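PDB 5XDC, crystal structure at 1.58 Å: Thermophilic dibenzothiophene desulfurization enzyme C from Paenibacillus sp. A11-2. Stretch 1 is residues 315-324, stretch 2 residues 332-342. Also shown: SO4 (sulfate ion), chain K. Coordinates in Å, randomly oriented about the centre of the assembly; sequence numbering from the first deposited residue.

Stretch 1 315-324: EVALRVQELW
Stretch 2 (332-342) EQRGQLMVQVA

Leu 337 is the centre of an antiparallel helix pair: its side chain (chi1 t, chi2 p) sits as a knob in the hole formed by Val 316, Arg 319, Val 320 and Leu 323. Its CD1 lies 3.9 Å from Val 316 CG1, 3.9 Å from Arg 319 CG and 4.0 Å from Val 320 CG2, while its CD2 lies 4.1 Å from Leu 323 CD1. Val 316 (chi1 t) points its CA-to-CB bond toward the partner helix and extends the apolar patch, its CG1 packing 3.5 Å from CG2 of Val 341 (chi1 t). Val 320 (chi1 t) and Val 341 both leave their backbones sideways, yet each still brings a methyl into the contact. At the other end of the apolar row, Leu 323 (chi1 m, chi2 t) lays CD1 against the backbone of the opposing helix, 3.8 Å from Gln 333 O.

Both stretches are helical throughout, with phi near -65° and psi near -40°. Bonds of i to i-4 type hold each, from Val 320 N to Val 316 O (3.0 Å) through Trp 324 N to Val 320 O (2.8 Å), and from Gln 336 N to Glu 332 O (2.9 Å) through Ala 342 N to Met 338 O (2.8 Å); the bond from Arg 319 N to Glu 315 O (3.3 Å) is weak. The N-to-C directions differ by 152°, and the axes approach to 10.1 Å. The CA-to-CA register is Val 316 with Gln 340 at 6.6 Å, Arg 319 with Leu 337 at 7.3 Å and Leu 323 with Gln 333 at 8.0 Å; the spacing therefore widens toward the C-terminal end of stretch 1. The contact buries 408 Å², both sides summed.

No direct hydrogen bond crosses between the helices; water and sulfate link their polar groups instead. Water 1 donates to Glu 315 OE2 (2.9 Å) and Gln 340 OE1 (2.7 Å); Glu 315 is t, t and Gln 340 m, m. Water 2 accepts from Arg 319 NE (2.6 Å) and donates to Gln 333 O (3.1 Å). Arg 319 (t, p, t, chi4 178°) grips the sulfate with two nearly straight bonds, NH1 to O2 at 2.9 Å and NH2 to O4 at 3.0 Å. Gln 333 (m, t) reaches the same ion through NE2, 3.2 Å from O4 and, in a weak bond, 3.1 Å from O3. The ion, probably from the crystallisation liquor, bridges both side chains.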

# COMPACT_ATOMS: atom_id res chain seq x y z
N GLU B 315 -6.03 17.76 -17.60
CA GLU B 315 -6.00 19.13 -17.13
C GLU B 315 -4.60 19.73 -17.23
O GLU B 315 -4.45 20.89 -17.63
CB GLU B 315 -6.50 19.21 -15.68
CG GLU B 315 -6.38 20.62 -15.12
CD GLU B 315 -7.08 20.79 -13.80
OE1 GLU B 315 -8.32 20.90 -13.80
OE2 GLU B 315 -6.37 20.81 -12.77
N VAL B 316 -3.58 18.96 -16.89
CA VAL B 316 -2.22 19.48 -16.96
C VAL B 316 -1.84 19.74 -18.41
O VAL B 316 -1.13 20.71 -18.72
CB VAL B 316 -1.23 18.53 -16.26
CG1 VAL B 316 0.14 19.12 -16.22
CG2 VAL B 316 -1.69 18.24 -14.84
N ALA B 317 -2.32 18.89 -19.33
CA ALA B 317 -2.01 19.05 -20.74
C ALA B 317 -2.59 20.36 -21.29
O ALA B 317 -1.94 21.05 -22.08
CB ALA B 317 -2.54 17.85 -21.52
N LEU B 318 -3.79 20.73 -20.86
CA LEU B 318 -4.36 22.02 -21.26
C LEU B 318 -3.50 23.18 -20.78
O LEU B 318 -3.34 24.18 -21.49
CB LEU B 318 -5.79 22.14 -20.71
CG LEU B 318 -6.83 21.26 -21.40
CD1 LEU B 318 -8.12 21.25 -20.59
CD2 LEU B 318 -7.08 21.74 -22.81
N ARG B 319 -2.91 23.06 -19.60
CA ARG B 319 -2.05 24.11 -19.09
C ARG B 319 -0.74 24.19 -19.87
O ARG B 319 -0.22 25.28 -20.12
CB ARG B 319 -1.79 23.88 -17.60
CG ARG B 319 -0.96 24.96 -16.95
CD ARG B 319 -1.57 26.36 -17.14
NE ARG B 319 -0.84 27.33 -16.34
CZ ARG B 319 -1.11 28.63 -16.31
NH1 ARG B 319 -2.09 29.13 -17.05
NH2 ARG B 319 -0.40 29.44 -15.54
N VAL B 320 -0.18 23.04 -20.26
CA VAL B 320 0.98 23.06 -21.14
C VAL B 320 0.68 23.90 -22.38
O VAL B 320 1.49 24.74 -22.80
CB VAL B 320 1.39 21.62 -21.54
CG1 VAL B 320 2.39 21.66 -22.69
CG2 VAL B 320 1.95 20.87 -20.33
N GLN B 321 -0.47 23.64 -23.00
CA GLN B 321 -0.83 24.36 -24.23
C GLN B 321 -0.95 25.85 -23.96
O GLN B 321 -0.48 26.68 -24.75
CB GLN B 321 -2.12 23.80 -24.81
CG GLN B 321 -2.56 24.48 -26.11
CD GLN B 321 -1.57 24.25 -27.24
OE1 GLN B 321 -0.87 23.23 -27.28
NE2 GLN B 321 -1.50 25.20 -28.17
N GLU B 322 -1.58 26.23 -22.84
CA GLU B 322 -1.75 27.65 -22.53
C GLU B 322 -0.39 28.35 -22.45
O GLU B 322 -0.20 29.42 -23.04
CB GLU B 322 -2.54 27.82 -21.23
CG GLU B 322 -2.70 29.29 -20.80
CD GLU B 322 -3.76 30.03 -21.59
OE1 GLU B 322 -4.28 29.47 -22.58
OE2 GLU B 322 -4.08 31.19 -21.22
N LEU B 323 0.56 27.76 -21.73
CA LEU B 323 1.85 28.42 -21.57
C LEU B 323 2.70 28.32 -22.83
O LEU B 323 3.53 29.20 -23.07
CB LEU B 323 2.59 27.83 -20.37
CG LEU B 323 1.92 28.05 -19.00
CD1 LEU B 323 2.78 27.51 -17.92
CD2 LEU B 323 1.60 29.52 -18.74
N TRP B 324 2.51 27.27 -23.62
CA TRP B 324 3.19 27.13 -24.91
C TRP B 324 2.84 28.27 -25.85
O TRP B 324 3.67 28.65 -26.69
CB TRP B 324 2.77 25.81 -25.53
CG TRP B 324 3.28 25.43 -26.90
CD1 TRP B 324 2.57 25.44 -28.07
CD2 TRP B 324 4.57 24.90 -27.23
NE1 TRP B 324 3.34 24.96 -29.10
CE2 TRP B 324 4.57 24.62 -28.61
CE3 TRP B 324 5.72 24.62 -26.48
CZ2 TRP B 324 5.67 24.07 -29.26
CZ3 TRP B 324 6.82 24.09 -27.13
CH2 TRP B 324 6.79 23.82 -28.50
N GLU B 332 7.16 31.47 -11.80
CA GLU B 332 6.03 30.98 -11.02
C GLU B 332 5.09 30.14 -11.88
O GLU B 332 4.64 29.08 -11.45
CB GLU B 332 5.29 32.17 -10.40
CG GLU B 332 6.11 32.87 -9.32
CD GLU B 332 7.21 33.82 -9.85
OE1 GLU B 332 7.11 34.31 -11.00
OE2 GLU B 332 8.17 34.08 -9.09
N GLN B 333 4.81 30.60 -13.11
CA GLN B 333 4.00 29.81 -14.03
C GLN B 333 4.68 28.49 -14.36
O GLN B 333 4.04 27.43 -14.37
CB GLN B 333 3.74 30.60 -15.31
CG GLN B 333 2.87 31.84 -15.11
CD GLN B 333 2.82 32.73 -16.35
OE1 GLN B 333 3.82 32.86 -17.06
NE2 GLN B 333 1.66 33.32 -16.61
N ARG B 334 5.98 28.54 -14.66
CA ARG B 334 6.72 27.33 -15.00
C ARG B 334 6.80 26.39 -13.81
O ARG B 334 6.63 25.17 -13.96
CB ARG B 334 8.13 27.70 -15.48
CG ARG B 334 8.92 26.54 -16.04
CD ARG B 334 9.79 25.85 -15.00
NE ARG B 334 10.68 24.90 -15.65
CZ ARG B 334 11.24 23.83 -15.08
NH1 ARG B 334 11.00 23.54 -13.80
NH2 ARG B 334 12.03 23.05 -15.79
N GLY B 335 7.04 26.95 -12.62
CA GLY B 335 7.18 26.12 -11.43
C GLY B 335 5.89 25.43 -11.04
O GLY B 335 5.88 24.23 -10.73
N GLN B 336 4.77 26.16 -11.07
CA GLN B 336 3.48 25.53 -10.82
C GLN B 336 3.20 24.43 -11.83
O GLN B 336 2.70 23.36 -11.47
CB GLN B 336 2.36 26.57 -10.87
CG GLN B 336 2.38 27.54 -9.71
CD GLN B 336 1.32 28.60 -9.84
OE1 GLN B 336 0.44 28.52 -10.71
NE2 GLN B 336 1.39 29.62 -8.99
N LEU B 337 3.52 24.67 -13.10
CA LEU B 337 3.30 23.64 -14.10
C LEU B 337 4.15 22.42 -13.80
O LEU B 337 3.67 21.28 -13.86
CB LEU B 337 3.59 24.17 -15.49
CG LEU B 337 3.47 23.09 -16.57
CD1 LEU B 337 2.08 22.50 -16.71
CD2 LEU B 337 3.96 23.63 -17.92
N MET B 338 5.43 22.62 -13.46
CA MET B 338 6.31 21.49 -13.18
C MET B 338 5.81 20.70 -11.98
O MET B 338 5.88 19.47 -11.97
CB MET B 338 7.73 21.98 -12.95
CG MET B 338 8.75 20.84 -12.78
SD MET B 338 9.00 19.86 -14.28
CE MET B 338 8.44 18.24 -13.73
N VAL B 339 5.30 21.38 -10.95
CA VAL B 339 4.73 20.66 -9.81
C VAL B 339 3.53 19.82 -10.25
O VAL B 339 3.38 18.67 -9.83
CB VAL B 339 4.37 21.65 -8.69
CG1 VAL B 339 3.58 20.97 -7.58
CG2 VAL B 339 5.63 22.25 -8.12
N GLN B 340 2.65 20.39 -11.07
CA GLN B 340 1.48 19.65 -11.53
C GLN B 340 1.89 18.44 -12.38
O GLN B 340 1.28 17.38 -12.28
CB GLN B 340 0.54 20.55 -12.32
CG GLN B 340 -0.24 21.58 -11.49
CD GLN B 340 -1.25 20.97 -10.50
OE1 GLN B 340 -2.09 20.13 -10.86
NE2 GLN B 340 -1.17 21.42 -9.25
N VAL B 341 2.91 18.61 -13.23
CA VAL B 341 3.40 17.51 -14.05
C VAL B 341 4.03 16.44 -13.17
O VAL B 341 3.79 15.24 -13.35
CB VAL B 341 4.41 18.03 -15.10
CG1 VAL B 341 5.16 16.87 -15.77
CG2 VAL B 341 3.68 18.87 -16.15
N ALA B 342 4.87 16.85 -12.23
CA ALA B 342 5.51 15.90 -11.33
C ALA B 342 4.46 15.09 -10.58
O ALA B 342 4.59 13.87 -10.44
CB ALA B 342 6.41 16.64 -10.35
S SO4 K . -1.96 32.95 -15.88
O1 SO4 K . -3.04 33.44 -15.02
O2 SO4 K . -2.51 31.98 -16.83
O3 SO4 K . -1.38 34.07 -16.63
O4 SO4 K . -0.93 32.37 -15.02
O HOH W 1 -3.51 20.99 -12.99
O HOH W 2 1.01 26.89 -14.50